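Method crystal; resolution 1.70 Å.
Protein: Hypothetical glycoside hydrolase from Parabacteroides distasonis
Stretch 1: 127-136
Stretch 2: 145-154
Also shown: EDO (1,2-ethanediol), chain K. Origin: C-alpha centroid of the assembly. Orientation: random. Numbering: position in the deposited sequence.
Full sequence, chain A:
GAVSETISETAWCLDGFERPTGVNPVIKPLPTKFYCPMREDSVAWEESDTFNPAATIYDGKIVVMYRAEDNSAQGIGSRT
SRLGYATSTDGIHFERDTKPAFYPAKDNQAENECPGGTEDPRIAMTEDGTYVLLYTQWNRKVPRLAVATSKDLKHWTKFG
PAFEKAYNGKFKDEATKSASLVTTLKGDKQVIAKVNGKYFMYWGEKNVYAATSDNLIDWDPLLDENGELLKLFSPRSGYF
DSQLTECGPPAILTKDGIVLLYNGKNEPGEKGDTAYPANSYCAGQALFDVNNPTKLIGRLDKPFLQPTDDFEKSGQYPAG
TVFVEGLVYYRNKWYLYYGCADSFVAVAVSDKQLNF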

# COMPACT_ATOMS: atom_id res chain seq x y z
N GLU A 127 -15.70 7.23 8.74
CA GLU A 127 -16.20 7.52 10.07
C GLU A 127 -17.35 6.60 10.43
O GLU A 127 -17.52 6.30 11.60
CB GLU A 127 -16.63 8.98 10.20
CG GLU A 127 -15.51 9.96 10.05
CD GLU A 127 -15.88 11.40 10.35
OE1 GLU A 127 -17.03 11.65 10.76
OE2 GLU A 127 -15.04 12.29 10.18
N ASP A 128 -18.15 6.18 9.45
CA ASP A 128 -19.28 5.29 9.74
C ASP A 128 -18.92 3.80 9.70
O ASP A 128 -19.81 2.93 9.73
CB ASP A 128 -20.49 5.62 8.85
CG ASP A 128 -20.38 5.10 7.43
OD1 ASP A 128 -19.27 4.77 6.96
OD2 ASP A 128 -21.43 5.02 6.75
N GLY A 129 -17.63 3.51 9.65
CA GLY A 129 -17.13 2.15 9.85
C GLY A 129 -17.03 1.28 8.61
O GLY A 129 -16.96 0.03 8.73
N THR A 130 -17.01 1.89 7.43
CA THR A 130 -16.80 1.16 6.19
C THR A 130 -15.31 1.10 5.82
O THR A 130 -14.64 2.13 5.75
CB THR A 130 -17.58 1.77 5.03
OG1 THR A 130 -18.97 1.82 5.37
CG2 THR A 130 -17.35 0.94 3.75
N TYR A 131 -14.80 -0.13 5.67
CA TYR A 131 -13.43 -0.35 5.25
C TYR A 131 -13.37 -0.27 3.73
O TYR A 131 -14.15 -0.95 3.02
CB TYR A 131 -12.87 -1.67 5.77
CG TYR A 131 -12.79 -1.69 7.28
CD1 TYR A 131 -11.70 -1.13 7.93
CD2 TYR A 131 -13.85 -2.19 8.06
CE1 TYR A 131 -11.62 -1.10 9.30
CE2 TYR A 131 -13.77 -2.17 9.45
CZ TYR A 131 -12.65 -1.63 10.08
OH TYR A 131 -12.57 -1.59 11.47
N VAL A 132 -12.44 0.54 3.24
CA VAL A 132 -12.28 0.79 1.82
C VAL A 132 -10.91 0.23 1.41
O VAL A 132 -9.88 0.71 1.88
CB VAL A 132 -12.36 2.29 1.46
CG1 VAL A 132 -12.19 2.48 -0.07
CG2 VAL A 132 -13.71 2.88 1.97
N LEU A 133 -10.94 -0.79 0.56
CA LEU A 133 -9.78 -1.52 0.10
C LEU A 133 -9.46 -1.11 -1.32
O LEU A 133 -10.32 -1.22 -2.21
CB LEU A 133 -10.09 -3.03 0.17
CG LEU A 133 -9.08 -4.01 -0.41
CD1 LEU A 133 -7.72 -3.91 0.28
CD2 LEU A 133 -9.66 -5.45 -0.33
N LEU A 134 -8.24 -0.59 -1.51
CA LEU A 134 -7.70 -0.23 -2.81
C LEU A 134 -6.60 -1.22 -3.09
O LEU A 134 -5.69 -1.40 -2.27
CB LEU A 134 -7.12 1.18 -2.79
CG LEU A 134 -8.09 2.33 -3.09
CD1 LEU A 134 -8.43 2.43 -4.60
CD2 LEU A 134 -9.34 2.28 -2.24
N TYR A 135 -6.68 -1.89 -4.25
CA TYR A 135 -5.79 -2.99 -4.58
C TYR A 135 -5.60 -3.09 -6.08
O TYR A 135 -6.29 -2.42 -6.84
CB TYR A 135 -6.34 -4.32 -4.03
CG TYR A 135 -7.63 -4.78 -4.70
CD1 TYR A 135 -8.86 -4.26 -4.35
CD2 TYR A 135 -7.60 -5.78 -5.68
CE1 TYR A 135 -10.04 -4.67 -4.97
CE2 TYR A 135 -8.77 -6.22 -6.30
CZ TYR A 135 -9.98 -5.67 -5.94
OH TYR A 135 -11.12 -6.12 -6.52
N THR A 136 -4.64 -3.91 -6.49
CA THR A 136 -4.36 -4.11 -7.91
C THR A 136 -5.00 -5.40 -8.40
O THR A 136 -4.80 -6.46 -7.80
CB THR A 136 -2.86 -4.25 -8.16
OG1 THR A 136 -2.16 -3.19 -7.52
CG2 THR A 136 -2.56 -4.27 -9.69
C1 EDO K . -7.45 1.93 -14.61
O1 EDO K . -6.38 1.00 -14.57
C2 EDO K . -8.65 1.59 -13.72
O2 EDO K . -8.55 1.92 -12.34
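Stretch 2 (145-154) LAVATSKDLK

Stretch 2 runs as a strand from Leu-145 to Ser-150 and lies antiparallel beside strand 131-136; the angle between their N-to-C directions is 149° and the axes approach to 4.6 Å. The register follows from the CA pairs, from Tyr-131 with Ser-150 (CA to CA 5.3 Å) to Leu-134 with Val-147 (CA to CA 4.9 Å) and on to Thr-136 with Leu-145 (CA to CA 4.7 Å). Extended backbone angles, such as -124/138 at Val-147 and -139/151 at Ala-148, allow every second residue to pair by reciprocal hydrogen bonds. Leu-133 N to Ala-148 O is 2.8 Å, nearly linear at 171°, and Ala-148 N to Leu-133 O is 2.9 Å. The Tyr-135 and Ala-146 pair repeats this, with Ala-146 N to Tyr-135 O at 2.8 Å and Tyr-135 N to Ala-146 O at 3.1 Å.

The alternation sends Leu-145, Val-147 and Thr-149 to the sheet face that carries Leu-134 and Val-132. Val-147 is t (chi1 -175°), which places its CG2 3.8 Å from Leu-134 CD1 and its CG1 4.0 Å from Val-132 CG1, so one side chain packs against two neighbours. Leu-145 is t,p, and its CG lies 3.9 Å from Leu-134 CD1.

Ala-146, Ala-148 and Ser-150 share the other face with the two tyrosines. With chi1 at 67° (p), Tyr-135 lays its ring across the neighbouring strand: Ala-146 CB sits over one ring face, 4.2 Å from the centroid of the Tyr-135 ring and 25° off its normal, while Ala-148 CB is 4.1 Å from Tyr-135 CE1. A water donates to both Tyr-135 OH and Val-147 O, at 2.8 Å each. Tyr-131 is instead m (chi1 -63°), and its ring extends beyond the strand end, where Leu-153 CD2 covers one face at 3.9 Å from the Tyr-131 ring centroid. Leu-153 has a positive phi (66/12) and an m,t side chain; its N donates to Ser-150 OG at 3.0 Å, a bond that ties the turn back to the p rotamer of Ser-150.

Lys-151 points its CA-to-CB bond away from stretch 1, yet the chain returns. Two successive m angles (chi1 -63°, chi2 -68°) fold it back, and t angles at chi3 and chi4 extend it until NZ donates to Thr-130 OG1 at 3.0 Å. Lys-151 NZ is also 4.1 Å from Asp-128 OD1, beyond salt-bridge range. A second water bridges Gly-129 O and Lys-151 O, donating to each at 2.7 Å.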

# COMPACT_ATOMS: atom_id res chain seq x y z
N LEU A 145 -6.00 -0.55 -10.69
CA LEU A 145 -6.39 -0.16 -9.34
C LEU A 145 -7.90 -0.35 -9.21
O LEU A 145 -8.67 0.20 -10.00
CB LEU A 145 -6.02 1.30 -9.12
CG LEU A 145 -6.18 1.91 -7.75
CD1 LEU A 145 -5.28 1.20 -6.69
CD2 LEU A 145 -5.87 3.41 -7.87
N ALA A 146 -8.33 -1.07 -8.18
CA ALA A 146 -9.75 -1.36 -7.98
C ALA A 146 -10.14 -1.15 -6.52
O ALA A 146 -9.28 -1.04 -5.64
CB ALA A 146 -10.07 -2.81 -8.47
N VAL A 147 -11.44 -1.09 -6.29
CA VAL A 147 -12.00 -0.77 -4.99
C VAL A 147 -12.95 -1.85 -4.49
O VAL A 147 -13.77 -2.38 -5.25
CB VAL A 147 -12.80 0.56 -5.06
CG1 VAL A 147 -13.30 0.98 -3.66
CG2 VAL A 147 -11.95 1.69 -5.70
N ALA A 148 -12.85 -2.17 -3.20
CA ALA A 148 -13.83 -3.02 -2.56
C ALA A 148 -14.13 -2.45 -1.19
O ALA A 148 -13.29 -1.75 -0.59
CB ALA A 148 -13.33 -4.51 -2.50
N THR A 149 -15.35 -2.70 -0.70
CA THR A 149 -15.73 -2.25 0.63
C THR A 149 -16.35 -3.37 1.49
O THR A 149 -16.88 -4.36 0.97
CB THR A 149 -16.69 -1.03 0.60
OG1 THR A 149 -18.00 -1.44 0.17
CG2 THR A 149 -16.16 0.09 -0.33
N SER A 150 -16.25 -3.19 2.80
CA SER A 150 -16.83 -4.13 3.77
C SER A 150 -16.99 -3.45 5.11
O SER A 150 -16.38 -2.41 5.36
CB SER A 150 -15.94 -5.37 3.96
OG SER A 150 -14.74 -5.04 4.62
N LYS A 151 -17.81 -4.04 5.97
CA LYS A 151 -17.94 -3.57 7.35
C LYS A 151 -17.11 -4.42 8.31
O LYS A 151 -16.86 -4.01 9.45
CB LYS A 151 -19.40 -3.61 7.78
CG LYS A 151 -20.28 -2.71 6.99
CD LYS A 151 -19.94 -1.27 7.29
CE LYS A 151 -21.03 -0.30 6.89
NZ LYS A 151 -20.79 1.00 7.58
N ASP A 152 -16.71 -5.62 7.86
CA ASP A 152 -16.09 -6.61 8.73
C ASP A 152 -14.81 -7.24 8.17
O ASP A 152 -14.32 -8.22 8.72
CB ASP A 152 -17.08 -7.72 9.05
CG ASP A 152 -17.41 -8.59 7.84
OD1 ASP A 152 -17.00 -8.29 6.70
OD2 ASP A 152 -18.12 -9.58 8.04
N LEU A 153 -14.32 -6.70 7.05
CA LEU A 153 -13.09 -7.13 6.41
C LEU A 153 -13.16 -8.55 5.83
O LEU A 153 -12.13 -9.11 5.41
CB LEU A 153 -11.88 -6.98 7.36
CG LEU A 153 -11.57 -5.57 7.85
CD1 LEU A 153 -10.51 -5.61 8.95
CD2 LEU A 153 -11.14 -4.66 6.70
N LYS A 154 -14.37 -9.11 5.76
CA LYS A 154 -14.58 -10.47 5.23
C LYS A 154 -15.71 -10.59 4.23
O LYS A 154 -15.59 -11.39 3.29
CB LYS A 154 -14.77 -11.46 6.37
CG LYS A 154 -13.48 -11.60 7.15
CD LYS A 154 -13.48 -12.66 8.17
CE LYS A 154 -12.05 -12.92 8.61
NZ LYS A 154 -12.03 -13.86 9.75
O HOH W 1 -17.25 -1.72 10.73
O HOH W 2 -13.14 -4.31 -7.15